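Local coordinates for protein Alpha/beta hydrolase (Novosphingobium aromaticivorans, PDB 3BWX) that probably works as a hydrolase of the alpha/beta-hydrolase fold and binds calcium ions in the crystal, at residues K183-L188 and I194-D199; V32-G37 and R43-L48; S12-R17 and E62-G67; R150-E153 and H157-R160; G103-G108 and I263-T268. The protein carries 1 engineered substitution. One frame throughout, in Å; residues are numbered along the deposited sequence. Where two conformers were deposited one is given.

Interaction 1. Residues K183-L188 and I194-D199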
# COMPACT_ATOMS: atom_id res chain seq x y z
N LYS A 183 -4.24 5.68 14.15
CA LYS A 183 -2.97 5.21 14.69
C LYS A 183 -2.15 4.52 13.62
O LYS A 183 -0.92 4.42 13.75
CB LYS A 183 -3.20 4.31 15.93
CG LYS A 183 -3.75 5.12 17.09
CD LYS A 183 -3.57 4.44 18.43
CE LYS A 183 -2.18 4.70 18.96
NZ LYS A 183 -1.92 3.98 20.25
N ARG A 184 -2.79 4.02 12.57
CA ARG A 184 -2.02 3.42 11.49
C ARG A 184 -1.26 4.42 10.62
O ARG A 184 -0.19 4.08 10.07
CB ARG A 184 -2.89 2.57 10.58
CG ARG A 184 -3.43 1.33 11.22
CD ARG A 184 -4.36 0.58 10.34
NE ARG A 184 -4.85 -0.57 11.03
CZ ARG A 184 -5.64 -1.50 10.50
NH1 ARG A 184 -6.16 -1.35 9.29
NH2 ARG A 184 -6.01 -2.53 11.25
N ILE A 185 -1.79 5.64 10.50
CA ILE A 185 -1.24 6.61 9.56
C ILE A 185 -0.56 7.81 10.23
O ILE A 185 0.12 8.61 9.58
CB ILE A 185 -2.33 7.02 8.53
CG1 ILE A 185 -3.37 7.99 9.10
CG2 ILE A 185 -3.00 5.76 7.94
CD1 ILE A 185 -4.41 8.34 8.02
N MSE A 186 -0.74 7.93 11.55
CA MSE A 186 -0.19 9.03 12.31
C MSE A 186 0.57 8.48 13.49
O MSE A 186 0.42 7.33 13.88
CB MSE A 186 -1.28 10.03 12.78
CG MSE A 186 -2.27 10.41 11.74
SE MSE A 186 -3.46 11.81 12.29
CE MSE A 186 -2.20 13.22 12.24
N VAL A 187 1.37 9.34 14.10
CA VAL A 187 2.23 8.94 15.22
C VAL A 187 2.37 10.08 16.22
O VAL A 187 2.36 11.24 15.86
CB VAL A 187 3.61 8.48 14.68
CG1 VAL A 187 4.38 9.65 14.10
CG2 VAL A 187 4.42 7.87 15.79
N LEU A 188 2.48 9.74 17.49
CA LEU A 188 2.80 10.71 18.51
C LEU A 188 4.28 10.98 18.40
O LEU A 188 5.09 10.12 18.74
CB LEU A 188 2.45 10.16 19.89
CG LEU A 188 2.82 11.06 21.08
CD1 LEU A 188 2.16 12.44 21.08
CD2 LEU A 188 2.47 10.29 22.32
N ILE A 194 0.53 14.78 17.58
CA ILE A 194 0.20 13.68 16.70
C ILE A 194 0.23 14.17 15.28
O ILE A 194 -0.46 15.11 14.94
CB ILE A 194 -1.18 13.14 17.07
CG1 ILE A 194 -1.15 12.47 18.46
CG2 ILE A 194 -1.70 12.15 15.98
CD1 ILE A 194 -2.45 12.52 19.21
N ALA A 195 1.03 13.52 14.43
CA ALA A 195 1.23 14.00 13.09
C ALA A 195 1.29 12.82 12.13
O ALA A 195 1.45 11.68 12.54
CB ALA A 195 2.53 14.81 13.02
N PHE A 196 1.10 13.08 10.85
CA PHE A 196 1.19 12.02 9.85
C PHE A 196 2.62 11.44 9.85
O PHE A 196 3.62 12.17 10.01
CB PHE A 196 0.75 12.50 8.47
CG PHE A 196 -0.70 12.84 8.43
CD1 PHE A 196 -1.69 11.83 8.30
CD2 PHE A 196 -1.11 14.17 8.66
CE1 PHE A 196 -3.04 12.16 8.32
CE2 PHE A 196 -2.44 14.49 8.69
CZ PHE A 196 -3.43 13.48 8.52
N ASP A 197 2.68 10.13 9.72
CA ASP A 197 3.95 9.39 9.96
C ASP A 197 4.79 9.26 8.69
O ASP A 197 5.08 8.17 8.22
CB ASP A 197 3.60 8.02 10.55
CG ASP A 197 4.79 7.34 11.23
OD1 ASP A 197 5.92 7.87 11.29
OD2 ASP A 197 4.57 6.21 11.73
N TYR A 198 5.19 10.42 8.16
CA TYR A 198 6.04 10.41 6.98
C TYR A 198 6.79 11.72 6.92
O TYR A 198 6.37 12.70 7.55
CB TYR A 198 5.27 10.12 5.65
CG TYR A 198 4.22 11.11 5.28
CD1 TYR A 198 4.54 12.26 4.55
CD2 TYR A 198 2.89 10.92 5.60
CE1 TYR A 198 3.56 13.19 4.21
CE2 TYR A 198 1.93 11.84 5.27
CZ TYR A 198 2.26 12.97 4.56
OH TYR A 198 1.31 13.91 4.19
N ASP A 199 7.88 11.74 6.16
CA ASP A 199 8.63 12.99 5.90
C ASP A 199 7.79 14.01 5.07
O ASP A 199 7.42 13.73 3.94
CB ASP A 199 9.88 12.62 5.08
CG ASP A 199 10.88 13.77 4.92
OD1 ASP A 199 10.55 14.92 5.30
OD2 ASP A 199 11.99 13.47 4.45

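Interaction 2. Residues V32-G37 and R43-L48. With EDO (1,2-ethanediol), chain Q; EDO (1,2-ethanediol), chain G.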
# COMPACT_ATOMS: atom_id res chain seq x y z
N VAL A 32 4.53 -13.40 1.38
CA VAL A 32 3.58 -12.38 0.98
C VAL A 32 4.19 -10.99 1.25
O VAL A 32 4.51 -10.67 2.38
CB VAL A 32 2.26 -12.51 1.74
CG1 VAL A 32 1.29 -11.42 1.28
CG2 VAL A 32 1.62 -13.90 1.49
N LEU A 33 4.37 -10.19 0.20
CA LEU A 33 4.95 -8.85 0.32
C LEU A 33 3.83 -7.81 0.24
O LEU A 33 3.07 -7.79 -0.75
CB LEU A 33 5.94 -8.61 -0.81
CG LEU A 33 6.67 -7.29 -1.02
CD1 LEU A 33 7.71 -7.11 0.05
CD2 LEU A 33 7.37 -7.23 -2.39
N CYS A 34 3.65 -7.00 1.29
CA CYS A 34 2.57 -6.04 1.39
C CYS A 34 3.12 -4.65 1.17
O CYS A 34 3.96 -4.21 1.96
CB CYS A 34 1.92 -6.14 2.75
SG CYS A 34 1.11 -7.72 3.09
N LEU A 35 2.66 -3.98 0.14
CA LEU A 35 3.19 -2.72 -0.28
C LEU A 35 2.18 -1.61 -0.02
O LEU A 35 1.08 -1.63 -0.57
CB LEU A 35 3.61 -2.78 -1.74
CG LEU A 35 4.64 -3.86 -2.07
CD1 LEU A 35 4.92 -3.78 -3.58
CD2 LEU A 35 5.88 -3.74 -1.18
N PRO A 36 2.53 -0.65 0.86
CA PRO A 36 1.58 0.39 1.23
C PRO A 36 1.40 1.48 0.17
O PRO A 36 2.16 1.58 -0.78
CB PRO A 36 2.20 1.04 2.48
CG PRO A 36 3.38 0.26 2.82
CD PRO A 36 3.79 -0.53 1.62
N GLY A 37 0.37 2.29 0.41
CA GLY A 37 0.09 3.46 -0.36
C GLY A 37 1.06 4.60 -0.09
O GLY A 37 1.95 4.54 0.76
N ARG A 43 1.96 -0.40 9.22
CA ARG A 43 0.78 -0.53 10.09
C ARG A 43 -0.54 -0.67 9.33
O ARG A 43 -1.50 -1.17 9.87
CB ARG A 43 0.68 0.58 11.14
CG ARG A 43 1.89 0.60 12.00
CD ARG A 43 1.77 1.49 13.24
NE ARG A 43 1.45 2.90 13.02
CZ ARG A 43 2.29 3.84 12.58
NH1 ARG A 43 3.51 3.53 12.19
NH2 ARG A 43 1.85 5.07 12.47
N ASP A 44 -0.56 -0.28 8.06
CA ASP A 44 -1.79 -0.48 7.25
C ASP A 44 -2.11 -1.95 7.13
O ASP A 44 -3.29 -2.31 6.95
CB ASP A 44 -1.69 0.14 5.86
CG ASP A 44 -2.18 1.60 5.82
OD1 ASP A 44 -2.48 2.23 6.87
OD2 ASP A 44 -2.28 2.12 4.71
N PHE A 45 -1.09 -2.80 7.31
CA PHE A 45 -1.24 -4.25 7.24
C PHE A 45 -1.24 -4.97 8.58
O PHE A 45 -1.13 -6.20 8.66
CB PHE A 45 -0.13 -4.80 6.34
CG PHE A 45 -0.19 -4.25 4.94
CD1 PHE A 45 -1.19 -4.67 4.05
CD2 PHE A 45 0.71 -3.28 4.54
CE1 PHE A 45 -1.26 -4.14 2.76
CE2 PHE A 45 0.62 -2.75 3.25
CZ PHE A 45 -0.34 -3.17 2.39
N GLU A 46 -1.35 -4.22 9.68
CA GLU A 46 -1.09 -4.81 10.99
C GLU A 46 -2.09 -5.92 11.34
O GLU A 46 -1.75 -6.82 12.11
CB GLU A 46 -1.12 -3.73 12.09
CG GLU A 46 -2.46 -3.01 12.28
CD GLU A 46 -2.48 -1.81 13.25
OE1 GLU A 46 -1.39 -1.42 13.72
OE2 GLU A 46 -3.60 -1.24 13.48
N ASP A 47 -3.35 -5.79 10.89
CA ASP A 47 -4.36 -6.85 11.13
C ASP A 47 -4.33 -7.95 10.04
O ASP A 47 -4.40 -9.14 10.36
CB ASP A 47 -5.80 -6.26 11.30
CG ASP A 47 -5.98 -5.49 12.59
OD1 ASP A 47 -5.03 -5.44 13.40
OD2 ASP A 47 -7.08 -4.93 12.80
N LEU A 48 -4.19 -7.55 8.77
CA LEU A 48 -4.13 -8.55 7.70
C LEU A 48 -2.95 -9.49 7.91
O LEU A 48 -3.05 -10.68 7.74
CB LEU A 48 -4.00 -7.87 6.34
CG LEU A 48 -3.93 -8.81 5.15
CD1 LEU A 48 -5.21 -9.61 5.04
CD2 LEU A 48 -3.63 -8.02 3.88
C1 EDO Q . 5.26 4.77 -0.84
O1 EDO Q . 4.74 4.29 0.42
C2 EDO Q . 4.92 3.72 -1.91
O2 EDO Q . 3.50 3.66 -2.13
C1 EDO G . -10.30 -5.09 11.99
O1 EDO G . -9.19 -5.91 11.64
C2 EDO G . -11.55 -5.94 11.98
O2 EDO G . -11.45 -6.92 13.02
O HOH W 1 -1.54 1.23 2.36

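Interaction 3. Residues S12-R17 and E62-G67. With EDO (1,2-ethanediol), chain R.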
# COMPACT_ATOMS: atom_id res chain seq x y z
N SER A 12 19.36 0.63 1.19
CA SER A 12 19.20 1.13 -0.19
C SER A 12 20.59 1.34 -0.80
O SER A 12 21.58 1.49 -0.08
CB SER A 12 18.40 2.42 -0.20
OG SER A 12 19.16 3.48 0.30
N SER A 13 20.67 1.39 -2.13
CA SER A 13 21.95 1.68 -2.80
C SER A 13 22.61 2.91 -2.27
O SER A 13 23.83 2.92 -2.17
CB SER A 13 21.76 1.81 -4.32
OG SER A 13 20.89 2.86 -4.67
N ASP A 14 21.82 3.94 -2.04
CA ASP A 14 22.31 5.23 -1.61
C ASP A 14 22.45 5.36 -0.10
O ASP A 14 22.76 6.46 0.43
CB ASP A 14 21.53 6.39 -2.25
CG ASP A 14 20.04 6.34 -2.00
OD1 ASP A 14 19.51 5.31 -1.57
OD2 ASP A 14 19.37 7.37 -2.27
N GLY A 15 22.32 4.26 0.62
CA GLY A 15 22.77 4.23 1.99
C GLY A 15 21.74 4.37 3.12
O GLY A 15 22.11 4.46 4.30
N LEU A 16 20.45 4.36 2.76
CA LEU A 16 19.38 4.45 3.77
C LEU A 16 19.10 3.10 4.39
O LEU A 16 19.11 2.08 3.70
CB LEU A 16 18.07 4.97 3.16
CG LEU A 16 18.11 6.41 2.61
CD1 LEU A 16 16.66 6.80 2.17
CD2 LEU A 16 18.71 7.39 3.59
N ARG A 17 18.83 3.10 5.70
CA ARG A 17 18.31 1.95 6.38
C ARG A 17 16.81 1.99 6.27
O ARG A 17 16.15 2.85 6.82
CB ARG A 17 18.71 1.96 7.86
CG ARG A 17 18.36 0.66 8.61
CD ARG A 17 18.48 0.80 10.13
NE ARG A 17 17.45 1.69 10.70
CZ ARG A 17 17.50 2.31 11.88
NH1 ARG A 17 18.57 2.21 12.70
NH2 ARG A 17 16.50 3.09 12.24
N GLU A 62 8.35 -0.54 4.47
CA GLU A 62 8.01 0.88 4.45
C GLU A 62 9.02 1.60 3.55
O GLU A 62 10.23 1.40 3.70
CB GLU A 62 8.13 1.44 5.88
CG GLU A 62 7.41 0.56 6.87
CD GLU A 62 7.32 1.14 8.23
OE1 GLU A 62 8.35 1.49 8.88
OE2 GLU A 62 6.16 1.23 8.67
N MSE A 63 8.51 2.41 2.62
CA MSE A 63 9.41 3.10 1.72
C MSE A 63 10.20 4.19 2.45
O MSE A 63 9.83 4.63 3.58
CB MSE A 63 8.62 3.68 0.56
CG MSE A 63 8.00 2.59 -0.28
SE MSE A 63 9.16 1.17 -1.03
CE MSE A 63 9.23 -0.07 0.52
N ARG A 64 11.28 4.64 1.84
CA ARG A 64 12.06 5.73 2.41
C ARG A 64 11.08 6.87 2.69
O ARG A 64 10.16 7.15 1.89
CB ARG A 64 13.16 6.23 1.45
CG ARG A 64 12.66 6.65 0.07
CD ARG A 64 13.75 7.17 -0.86
NE ARG A 64 14.67 6.10 -1.17
CZ ARG A 64 15.95 6.25 -1.47
NH1 ARG A 64 16.52 7.42 -1.44
NH2 ARG A 64 16.67 5.17 -1.75
N GLY A 65 11.26 7.49 3.85
CA GLY A 65 10.45 8.63 4.27
C GLY A 65 9.14 8.27 4.94
O GLY A 65 8.36 9.18 5.26
N ARG A 66 8.87 6.98 5.12
CA ARG A 66 7.62 6.56 5.77
C ARG A 66 7.93 5.69 6.97
O ARG A 66 8.82 4.85 6.94
CB ARG A 66 6.71 5.76 4.84
CG ARG A 66 6.06 6.56 3.72
CD ARG A 66 6.98 6.85 2.55
NE ARG A 66 6.22 7.37 1.42
CZ ARG A 66 6.77 7.98 0.39
NH1 ARG A 66 8.07 8.14 0.29
NH2 ARG A 66 5.98 8.42 -0.56
N GLY A 67 7.15 5.88 8.03
CA GLY A 67 7.28 5.02 9.20
C GLY A 67 8.65 5.08 9.78
O GLY A 67 9.20 6.17 9.99
C1 EDO R . 6.60 0.65 12.16
O1 EDO R . 6.67 1.47 13.33
C2 EDO R . 5.47 1.17 11.33
O2 EDO R . 5.85 2.47 10.96

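Interaction 4. Residues R150-E153 and H157-R160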
# COMPACT_ATOMS: atom_id res chain seq x y z
N ARG A 150 -1.03 19.15 9.03
CA ARG A 150 -1.85 19.28 10.25
C ARG A 150 -1.39 18.34 11.34
O ARG A 150 -1.06 17.20 11.06
CB ARG A 150 -3.33 19.09 9.98
CG ARG A 150 -4.07 20.42 9.76
CD ARG A 150 -5.58 20.22 9.60
NE ARG A 150 -6.36 20.38 10.84
CZ ARG A 150 -7.67 20.13 10.94
NH1 ARG A 150 -8.37 19.71 9.90
NH2 ARG A 150 -8.29 20.32 12.10
N ASN A 151 -1.40 18.82 12.59
CA ASN A 151 -1.00 18.01 13.74
C ASN A 151 -1.94 18.33 14.91
O ASN A 151 -2.61 19.37 14.89
CB ASN A 151 0.45 18.26 14.11
CG ASN A 151 0.73 19.70 14.49
OD1 ASN A 151 0.53 20.08 15.61
ND2 ASN A 151 1.16 20.51 13.52
N PHE A 152 -1.95 17.44 15.92
CA PHE A 152 -2.99 17.45 16.96
C PHE A 152 -2.46 17.19 18.33
O PHE A 152 -1.44 16.52 18.46
CB PHE A 152 -4.03 16.39 16.62
CG PHE A 152 -4.58 16.55 15.24
CD1 PHE A 152 -5.64 17.40 15.01
CD2 PHE A 152 -4.00 15.92 14.17
CE1 PHE A 152 -6.12 17.60 13.72
CE2 PHE A 152 -4.46 16.13 12.88
CZ PHE A 152 -5.52 16.97 12.66
N GLU A 153 -3.17 17.70 19.35
CA GLU A 153 -2.81 17.41 20.74
C GLU A 153 -3.29 16.05 21.17
O GLU A 153 -2.65 15.43 22.00
CB GLU A 153 -3.33 18.49 21.73
CG GLU A 153 -2.74 18.31 23.18
CD GLU A 153 -2.79 19.55 24.07
OE1 GLU A 153 -3.85 19.77 24.69
OE2 GLU A 153 -1.73 20.28 24.20
N HIS A 157 -9.01 14.38 18.61
CA HIS A 157 -8.98 15.49 17.67
C HIS A 157 -8.45 15.02 16.31
O HIS A 157 -8.99 15.40 15.28
CB HIS A 157 -8.16 16.67 18.24
CG HIS A 157 -8.88 17.41 19.32
ND1 HIS A 157 -8.29 18.37 20.10
CD2 HIS A 157 -10.17 17.34 19.73
CE1 HIS A 157 -9.17 18.85 20.95
NE2 HIS A 157 -10.33 18.25 20.74
N ALA A 158 -7.40 14.23 16.30
CA ALA A 158 -6.89 13.67 15.04
C ALA A 158 -7.92 12.83 14.30
O ALA A 158 -8.12 12.97 13.11
CB ALA A 158 -5.61 12.86 15.26
N ALA A 159 -8.59 11.93 15.02
CA ALA A 159 -9.60 11.09 14.46
C ALA A 159 -10.72 11.91 13.83
O ALA A 159 -11.19 11.60 12.73
CB ALA A 159 -10.17 10.18 15.58
N ARG A 160 -11.19 12.91 14.55
CA ARG A 160 -12.28 13.75 14.03
C ARG A 160 -11.83 14.51 12.78
O ARG A 160 -12.62 14.72 11.88
CB ARG A 160 -12.79 14.68 15.12
CG ARG A 160 -13.46 13.92 16.25
CD ARG A 160 -14.76 13.26 15.75
NE ARG A 160 -15.54 12.62 16.82
CZ ARG A 160 -16.34 11.58 16.65
NH1 ARG A 160 -16.51 11.01 15.48
NH2 ARG A 160 -16.97 11.08 17.69

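Interaction 5. Residues G103-G108 and I263-T268. With EDO (1,2-ethanediol), chain F.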
# COMPACT_ATOMS: atom_id res chain seq x y z
N GLY A 103 -0.69 -4.97 -3.07
CA GLY A 103 -0.30 -3.57 -3.24
C GLY A 103 -1.50 -2.63 -3.22
O GLY A 103 -2.46 -2.82 -4.00
N THR A 104 -1.46 -1.66 -2.30
CA THR A 104 -2.48 -0.67 -2.17
C THR A 104 -2.07 0.61 -2.85
O THR A 104 -1.05 1.17 -2.51
CB THR A 104 -2.82 -0.44 -0.72
OG1 THR A 104 -3.42 -1.64 -0.21
CG2 THR A 104 -3.85 0.72 -0.61
N SER A 105 -2.89 1.06 -3.80
CA SER A 105 -2.64 2.36 -4.42
C SER A 105 -1.24 2.40 -5.08
O SER A 105 -0.95 1.58 -5.94
CB SER A 105 -2.83 3.47 -3.37
OG SER A 105 -4.06 3.26 -2.70
N LEU A 106 -0.37 3.33 -4.67
CA LEU A 106 1.01 3.36 -5.21
C LEU A 106 1.69 1.99 -5.05
O LEU A 106 2.43 1.53 -5.91
CB LEU A 106 1.88 4.44 -4.57
CG LEU A 106 3.32 4.54 -5.09
CD1 LEU A 106 3.41 4.59 -6.63
CD2 LEU A 106 3.95 5.79 -4.42
N GLY A 107 1.40 1.32 -3.97
CA GLY A 107 1.87 -0.05 -3.82
C GLY A 107 1.41 -1.01 -4.89
O GLY A 107 2.14 -1.91 -5.24
N GLY A 108 0.21 -0.82 -5.41
CA GLY A 108 -0.27 -1.60 -6.53
C GLY A 108 0.49 -1.23 -7.80
O GLY A 108 0.79 -2.11 -8.60
N ILE A 263 -17.69 1.92 0.42
CA ILE A 263 -16.42 2.49 0.77
C ILE A 263 -15.69 2.90 -0.50
O ILE A 263 -15.95 2.38 -1.58
CB ILE A 263 -15.53 1.57 1.66
CG1 ILE A 263 -15.03 0.36 0.90
CG2 ILE A 263 -16.20 1.11 2.97
CD1 ILE A 263 -14.08 -0.51 1.76
N GLY A 264 -14.76 3.83 -0.32
CA GLY A 264 -14.08 4.45 -1.43
C GLY A 264 -12.64 4.00 -1.49
O GLY A 264 -12.34 2.82 -1.23
N HIS A 265 -11.77 4.95 -1.84
CA HIS A 265 -10.34 4.68 -1.95
C HIS A 265 -9.68 4.76 -0.59
O HIS A 265 -9.60 5.83 -0.02
CB HIS A 265 -9.66 5.68 -2.89
CG HIS A 265 -8.21 5.39 -3.09
ND1 HIS A 265 -7.75 4.39 -3.93
CD2 HIS A 265 -7.11 5.97 -2.55
CE1 HIS A 265 -6.42 4.40 -3.91
NE2 HIS A 265 -6.01 5.34 -3.07
N ALA A 266 -9.14 3.67 -0.03
CA ALA A 266 -9.15 2.27 -0.48
C ALA A 266 -9.75 1.36 0.63
O ALA A 266 -9.74 1.71 1.83
CB ALA A 266 -7.74 1.83 -0.81
N PRO A 267 -10.22 0.15 0.25
CA PRO A 267 -10.49 -0.89 1.25
C PRO A 267 -9.31 -1.03 2.22
O PRO A 267 -8.15 -0.90 1.82
CB PRO A 267 -10.69 -2.14 0.42
CG PRO A 267 -11.25 -1.60 -0.88
CD PRO A 267 -10.46 -0.37 -1.11
N THR A 268 -9.60 -1.24 3.51
CA THR A 268 -8.57 -1.36 4.51
C THR A 268 -7.91 -2.78 4.47
O THR A 268 -6.83 -2.97 5.06
CB THR A 268 -9.13 -1.15 5.93
OG1 THR A 268 -10.07 -2.18 6.23
CG2 THR A 268 -9.74 0.25 6.09
C1 EDO F . -13.50 -1.82 8.39
O1 EDO F . -12.25 -1.87 7.69
C2 EDO F . -14.10 -3.19 8.43
O2 EDO F . -13.42 -3.87 9.49

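Interaction 1. Residues K183-L188 and I194-D199
Val-187 and Ala-195 bond to each other in both directions, Val-187 N giving to Ala-195 O at 2.8 Å and Ala-195 N to Val-187 O at 3.0 Å. A third backbone bond, Asp-197 N to Ile-185 O at 3.0 Å, continues the ladder to the last turn of helix 175-185. These bonds define a beta hairpin, strands 186-188 and 194-196 running antiparallel at 147°, with strand 151-152 on the far side of 194-196. The hairpin belongs to the insertion between main-sheet strands 122-128 and 230-235, where many alpha/beta hydrolases carry a cap.

The apolar contacts centre on Met-186, a selenomethionine. Its chain folds back at chi3 (72°), which sets CE over the Phe-196 ring, 3.8 Å from the centroid and 10° off the normal. SE follows over the same face at 4.3 Å from that centroid, a Met-aromatic contact. Ile-185 runs beside the ring, its CD1 near Phe-196 CE1, while Ile-194 CG2 meets Met-186 CB at 3.9 Å, the two chains at about a right angle.

Of mixed character is the meeting of Val-187 CG1 with Asp-197 OD1, 3.7 Å apart; the other oxygen, OD2, is salt-bridged to Arg-43.

Interaction 2. Residues V32-G37 and R43-L48
Phe-45 turns its ring flat against Cys-34, so that the start of one helix rests on the strand before it. The setting is the first beta-alpha-beta unit of the main sheet, strand 32-35, helix 46-52 and strand 58-61, and Phe-45 belongs to the segment leading into that helix.

From its CB the Phe-45 side chain heads for the strand, with CG anti to the carbonyl carbon (chi1 -60°). CG is already in contact, 3.6 Å from Cys-34 CB. That same CB sits almost exactly above the middle of the ring, 3.4 Å from the centroid and 4° off the normal, and so touches all six carbons in a CH-pi contact. On the CD1 side the cysteine sulfur adds a sulfur-aromatic contact, with Cys-34 SG 3.9 Å from Phe-45 CD1. Further out the ring presents its edge: CE2 is 3.7 Å from Pro-36 N, and CZ, at the tip, is 3.6 Å from Leu-35 O. Cys-60 and Leu-269 also touch the phenyl group. Replacing Phe-45 by an alanine would probably leave Cys-34 CB and the Pro-36 ring facing a gap between helix and strand.

In alpha/beta hydrolases the loop after this strand commonly contributes to the oxyanion hole, and Gly-37 does pack beside Ser-105. Here 1,2-ethanediol, probably from the crystallisation liquor, donates to the carbonyl oxygens of Pro-36 and Gly-37. Across the contact a single water accepts from Gly-37 N at 2.9 Å and donates to Asp-44 OD2 at 2.6 Å.

Interaction 3. Residues S12-R17 and E62-G67
Two beta turns meet here through a salt bridge: a type I turn from Ser-12 to Gly-15, joining strands 6-11 and 17-23, and a type II turn from Met-63 to Arg-66 that follows strand 58-61. Arg-64, bent at chi3 (65°), reaches across and grips the Asp-14 carboxylate end-on. Arg-64 NH2 bonds to Asp-14 OD1 at 2.8 Å and Arg-64 NH1 to Asp-14 OD2 at 3.0 Å, the second nearly straight at 170°. Both oxygens offer their syn lone pairs, and the two planes lie only 26° apart.

The carboxylate is itself held in place. Ser-12 OG donates to Asp-14 OD1 at 2.6 Å while accepting from Leu-16 N at 2.9 Å, which ties the turn together around its acid. Leu-16 CD1 sits over one face of the guanidinium, toward its rim, and lies 3.6 Å from Arg-64 CB. In the other turn Arg-66 NH1 bonds to Arg-64 O at 2.8 Å.

A methionine in place of Arg-64 would probably leave Asp-14 without its charged mate and the two turns without their polar tie. Since Arg-64 NE also pairs with Asp-86, one cation serves two carboxylates, an arrangement likely to favour the charged form of all three.

Interaction 4. Residues R150-E153 and H157-R160
Phe-152 overlaps the backbone of helix 155-166 at Ala-158, whose CA stands over the ring centre, 3.8 Å from the centroid and 14° off the normal. This is a CH-pi contact made by the main chain of a helix. The methyl group adds to it, with Ala-158 CB 3.6 Å from Phe-152 CD2. On the opposite flank of the ring, Phe-152 CD1 approaches His-157 O at 3.9 Å and His-157 CB at 4.2 Å; beyond CB the imidazole leads away from the contact.

The ring gets there because CG lies anti to the carbonyl carbon (chi1 -54°), on a CB that already points at the helix. Arg-150, two residues earlier, comes back beside the ring and lays one guanidinium face over Phe-152 CZ. The contact thus folds the short strand 151-152, an outer strand of the small antiparallel sheet, back against the helix that follows it in the chain. Met-186, from the other outer strand, touches both Phe-152 and Ala-158.

No hydrogen bond joins the two segments, which meet through dispersion and CH-pi contact; the small side chain of Ala-158 probably is what lets the aromatic face come this close to the helix backbone.

Interaction 5. Residues G103-G108 and I263-T268
Ser-105 and His-265 bury the most surface in this contact, with Thr-104 and Ala-266 beside them. Ser-105 occupies the centre of a Gly-x-Ser-x-Gly sequence, in a tight turn between strand 99-104 and helix 106-117, and its positive phi (58°) is consistent with the strained turn of a nucleophile elbow. Its OG lies 2.9 Å from His-265 NE2 and equally near CE1, coming obliquely to the imidazole between the two. The serine was deposited in two conformers, so this distance describes one of them.

His-265 extends from its loop with CG opposite the backbone N (chi1 -177°), which carries the ring over to the serine. The other ring nitrogen, ND1, is hydrogen-bonded to Asp-129. Together the three residues are consistent with a Ser-His-Asp catalytic triad of the alpha/beta-hydrolase kind. A cis peptide bond links His-265 to Ala-266, and Ala-266 CB meets Thr-104 CG2 at 4.1 Å, a small apolar patch next to the polar pair. The hydroxyl of Thr-104 is engaged elsewhere, with Asn-128, which also binds Pro-267 O.

The serine turn stands at the end of a central strand, flanked in the sheet by 32-35 and 122-128, while the histidine lies in the loop that leads from outermost strand 255-260 to helix 272-282.

From the N terminus, interaction 3 spans the first long loop, 12 to 67, and interaction 2 closes a shorter one, 32 to 48, within it. Interaction 5 then joins 103 to 268, and inside that span lie interaction 4 and, after it, interaction 1; none of the loops cross. The inner pair share the small antiparallel sheet, where Ile-194 N probably bonds to Phe-152 O. This inserted region is tied to the main domain by Arg-184 with Glu-46, linking interactions 1 and 2, and by Asp-199 N with Gly-65 O, linking interactions 1 and 3. Interactions 2 and 5 meet on neighbouring strands 32-35 and 99-104 of the main sheet.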